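Local structure of nudix hydrolase DR_0079 (Deinococcus radiodurans, 2O5F) at residues L97-A103 / C117-S123. The protein hydrolyses nucleoside di- and triphosphates to monophosphates in a magnesium-dependent reaction, with a marked preference for CDP and CTP. Coordinates in Å, arbitrary orientation, origin at the centre of the assembly. Numbering follows the deposited sequence.
Sequences LSWRPLA and CVYELRS
Residues 97-103 and 117-123 lie largely on the two strands, 98-105 and 115-122, of an antiparallel beta hairpin at one margin of the mixed sheet of the Nudix fold; their short axes approach to 4.2 Å with N-to-C directions 139° apart. Leu97 (chi1 m, chi2 t) leans toward the partner, its CD1 4.1 Å from Leu121 CD2. Ser98 O accepts a hydrogen bond from Arg122 N (2.8 Å). Trp99 forms a non-hydrogen-bonded pair with Leu121 (CA-CA 4.4 Å); Trp99 CB lies 3.5 Å from Leu121 CD1, and the p rotamer carries the ring toward Tyr119, CZ3 to Tyr119 CD1 3.6 Å, the planes of the Trp99 six-membered ring and the Tyr119 ring oblique at 79° with centroids 5.5 Å apart. Phe82 of the Nudix-box helix 78-90 stacks on Tyr119 and meets Trp99 edge-to-face. Arg100 and Glu120 exchange backbone hydrogen bonds, Arg100 N to Glu120 O (3.2 Å) and Glu120 N to Arg100 O (3.0 Å), while on the opposite face Arg100 NH1 forms a salt bridge to Glu120 OE1 (2.8 Å). Pro101, lacking an NH, occupies a non-hydrogen-bonded site beside Tyr119. A classic bulge follows: Leu102, with helical phi/psi of -92/-43°, and Ala103 both donate from N to Val118 O (2.6 and 3.1 Å), and Val118 N returns a hydrogen bond to Ala103 O (2.7 Å). Glu120 OE1 also bridges to Arg42, and OE2 is hydrogen-bonded to Tyr167 OH. Trp99, Tyr119 and Leu121 pack on the helix bearing the inferred magnesium ligands; opposite, Arg100 and Arg42 share one carboxylate, whose single charge offsets only part of theirs.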
loop_
_atom_site.group_PDB
_atom_site.type_symbol
_atom_site.label_atom_id
_atom_site.label_comp_id
_atom_site.label_asym_id
_atom_site.label_seq_id
_atom_site.Cartn_x
_atom_site.Cartn_y
_atom_site.Cartn_z
ATOM N N LEU A 97 7.308 -12.705 9.769
ATOM C CA LEU A 97 8.442 -11.982 9.214
ATOM C C LEU A 97 8.711 -10.712 10.008
ATOM O O LEU A 97 7.954 -10.353 10.910
ATOM C CB LEU A 97 8.168 -11.620 7.753
ATOM C CG LEU A 97 7.763 -12.752 6.805
ATOM C CD1 LEU A 97 7.612 -12.187 5.402
ATOM C CD2 LEU A 97 8.807 -13.857 6.822
ATOM N N SER A 98 9.800 -10.033 9.670
ATOM C CA SER A 98 10.147 -8.788 10.335
ATOM C C SER A 98 9.509 -7.627 9.568
ATOM O O SER A 98 9.618 -7.556 8.343
ATOM C CB SER A 98 11.669 -8.622 10.366
ATOM O OG SER A 98 12.031 -7.310 10.769
ATOM N N TRP A 99 8.829 -6.736 10.288
ATOM C CA TRP A 99 8.187 -5.569 9.682
ATOM C C TRP A 99 8.111 -4.414 10.668
ATOM O O TRP A 99 8.292 -4.589 11.873
ATOM C CB TRP A 99 6.765 -5.885 9.203
ATOM C CG TRP A 99 5.807 -6.250 10.302
ATOM C CD1 TRP A 99 5.599 -7.491 10.821
ATOM C CD2 TRP A 99 4.918 -5.365 11.013
ATOM N NE1 TRP A 99 4.642 -7.441 11.798
ATOM C CE2 TRP A 99 4.205 -6.150 11.937
ATOM C CE3 TRP A 99 4.660 -3.987 10.950
ATOM C CZ2 TRP A 99 3.244 -5.612 12.805
ATOM C CZ3 TRP A 99 3.702 -3.447 11.813
ATOM C CH2 TRP A 99 3.005 -4.265 12.729
ATOM N N ARG A 100 7.837 -3.225 10.156
ATOM C CA ARG A 100 7.731 -2.068 11.022
ATOM C C ARG A 100 7.077 -0.913 10.294
ATOM O O ARG A 100 7.082 -0.857 9.061
ATOM C CB ARG A 100 9.119 -1.627 11.499
ATOM C CG ARG A 100 9.973 -1.004 10.410
ATOM C CD ARG A 100 11.191 -0.311 11.000
ATOM N NE ARG A 100 11.916 0.471 10.003
ATOM C CZ ARG A 100 12.574 -0.052 8.973
ATOM N NH1 ARG A 100 12.604 -1.367 8.800
ATOM N NH2 ARG A 100 13.201 0.743 8.115
ATOM N N PRO A 101 6.477 0.013 11.051
ATOM C CA PRO A 101 5.834 1.171 10.440
ATOM C C PRO A 101 6.943 1.996 9.798
ATOM O O PRO A 101 7.940 2.317 10.445
ATOM C CB PRO A 101 5.210 1.884 11.633
ATOM C CG PRO A 101 4.878 0.757 12.555
ATOM C CD PRO A 101 6.128 -0.087 12.480
ATOM N N LEU A 102 6.783 2.325 8.525
ATOM C CA LEU A 102 7.796 3.106 7.839
ATOM C C LEU A 102 7.461 4.591 7.957
ATOM O O LEU A 102 8.332 5.422 8.226
ATOM C CB LEU A 102 7.865 2.685 6.371
ATOM C CG LEU A 102 9.131 3.021 5.581
ATOM C CD1 LEU A 102 10.342 2.357 6.232
ATOM C CD2 LEU A 102 8.971 2.538 4.146
ATOM N N ALA A 103 6.189 4.918 7.771
ATOM C CA ALA A 103 5.742 6.296 7.852
ATOM C C ALA A 103 4.227 6.382 7.852
ATOM O O ALA A 103 3.537 5.403 7.578
ATOM C CB ALA A 103 6.301 7.099 6.678
ATOM N N CYS A 117 -0.848 4.480 6.655
ATOM C CA CYS A 117 0.323 4.060 7.375
ATOM C C CYS A 117 1.016 3.208 6.324
ATOM O O CYS A 117 0.372 2.389 5.651
ATOM C CB CYS A 117 -0.018 3.204 8.588
ATOM S SG CYS A 117 1.449 2.796 9.553
ATOM N N VAL A 118 2.315 3.432 6.169
ATOM C CA VAL A 118 3.127 2.692 5.214
ATOM C C VAL A 118 4.054 1.821 6.054
ATOM O O VAL A 118 4.656 2.292 7.018
ATOM C CB VAL A 118 3.974 3.641 4.333
ATOM C CG1 VAL A 118 4.636 2.862 3.200
ATOM C CG2 VAL A 118 3.097 4.752 3.774
ATOM N N TYR A 119 4.143 0.549 5.692
ATOM C CA TYR A 119 4.974 -0.406 6.415
ATOM C C TYR A 119 6.072 -0.953 5.528
ATOM O O TYR A 119 6.005 -0.852 4.305
ATOM C CB TYR A 119 4.122 -1.586 6.872
ATOM C CG TYR A 119 2.979 -1.213 7.767
ATOM C CD1 TYR A 119 3.172 -1.036 9.139
ATOM C CD2 TYR A 119 1.694 -1.036 7.249
ATOM C CE1 TYR A 119 2.115 -0.698 9.970
ATOM C CE2 TYR A 119 0.632 -0.696 8.075
ATOM C CZ TYR A 119 0.849 -0.530 9.429
ATOM O OH TYR A 119 -0.209 -0.202 10.249
ATOM N N GLU A 120 7.086 -1.537 6.151
ATOM C CA GLU A 120 8.153 -2.165 5.393
ATOM C C GLU A 120 8.266 -3.595 5.913
ATOM O O GLU A 120 8.418 -3.815 7.115
ATOM C CB GLU A 120 9.486 -1.433 5.575
ATOM C CG GLU A 120 10.624 -2.094 4.810
ATOM C CD GLU A 120 11.936 -1.347 4.930
ATOM O OE1 GLU A 120 12.510 -1.330 6.042
ATOM O OE2 GLU A 120 12.382 -0.768 3.914
ATOM N N LEU A 121 8.154 -4.557 5.004
ATOM C CA LEU A 121 8.249 -5.974 5.334
ATOM C C LEU A 121 9.628 -6.418 4.850
ATOM O O LEU A 121 10.051 -6.041 3.757
ATOM C CB LEU A 121 7.155 -6.754 4.592
ATOM C CG LEU A 121 6.627 -8.077 5.159
ATOM C CD1 LEU A 121 5.849 -7.793 6.439
ATOM C CD2 LEU A 121 5.706 -8.756 4.136
ATOM N N ARG A 122 10.337 -7.202 5.660
ATOM C CA ARG A 122 11.668 -7.674 5.276
ATOM C C ARG A 122 11.677 -9.160 4.919
ATOM O O ARG A 122 11.288 -10.003 5.729
ATOM C CB ARG A 122 12.675 -7.428 6.411
ATOM C CG ARG A 122 12.797 -5.985 6.884
ATOM C CD ARG A 122 13.012 -5.034 5.717
ATOM N NE ARG A 122 14.099 -5.476 4.851
ATOM C CZ ARG A 122 15.387 -5.390 5.161
ATOM N NH1 ARG A 122 15.758 -4.867 6.324
ATOM N NH2 ARG A 122 16.303 -5.836 4.314
ATOM N N SER A 123 12.134 -9.472 3.709
ATOM C CA SER A 123 12.222 -10.846 3.245
ATOM C C SER A 123 12.994 -10.953 1.944
ATOM O O SER A 123 12.890 -10.080 1.078
ATOM C CB SER A 123 10.834 -11.446 3.021
ATOM O OG SER A 123 10.940 -12.792 2.571
#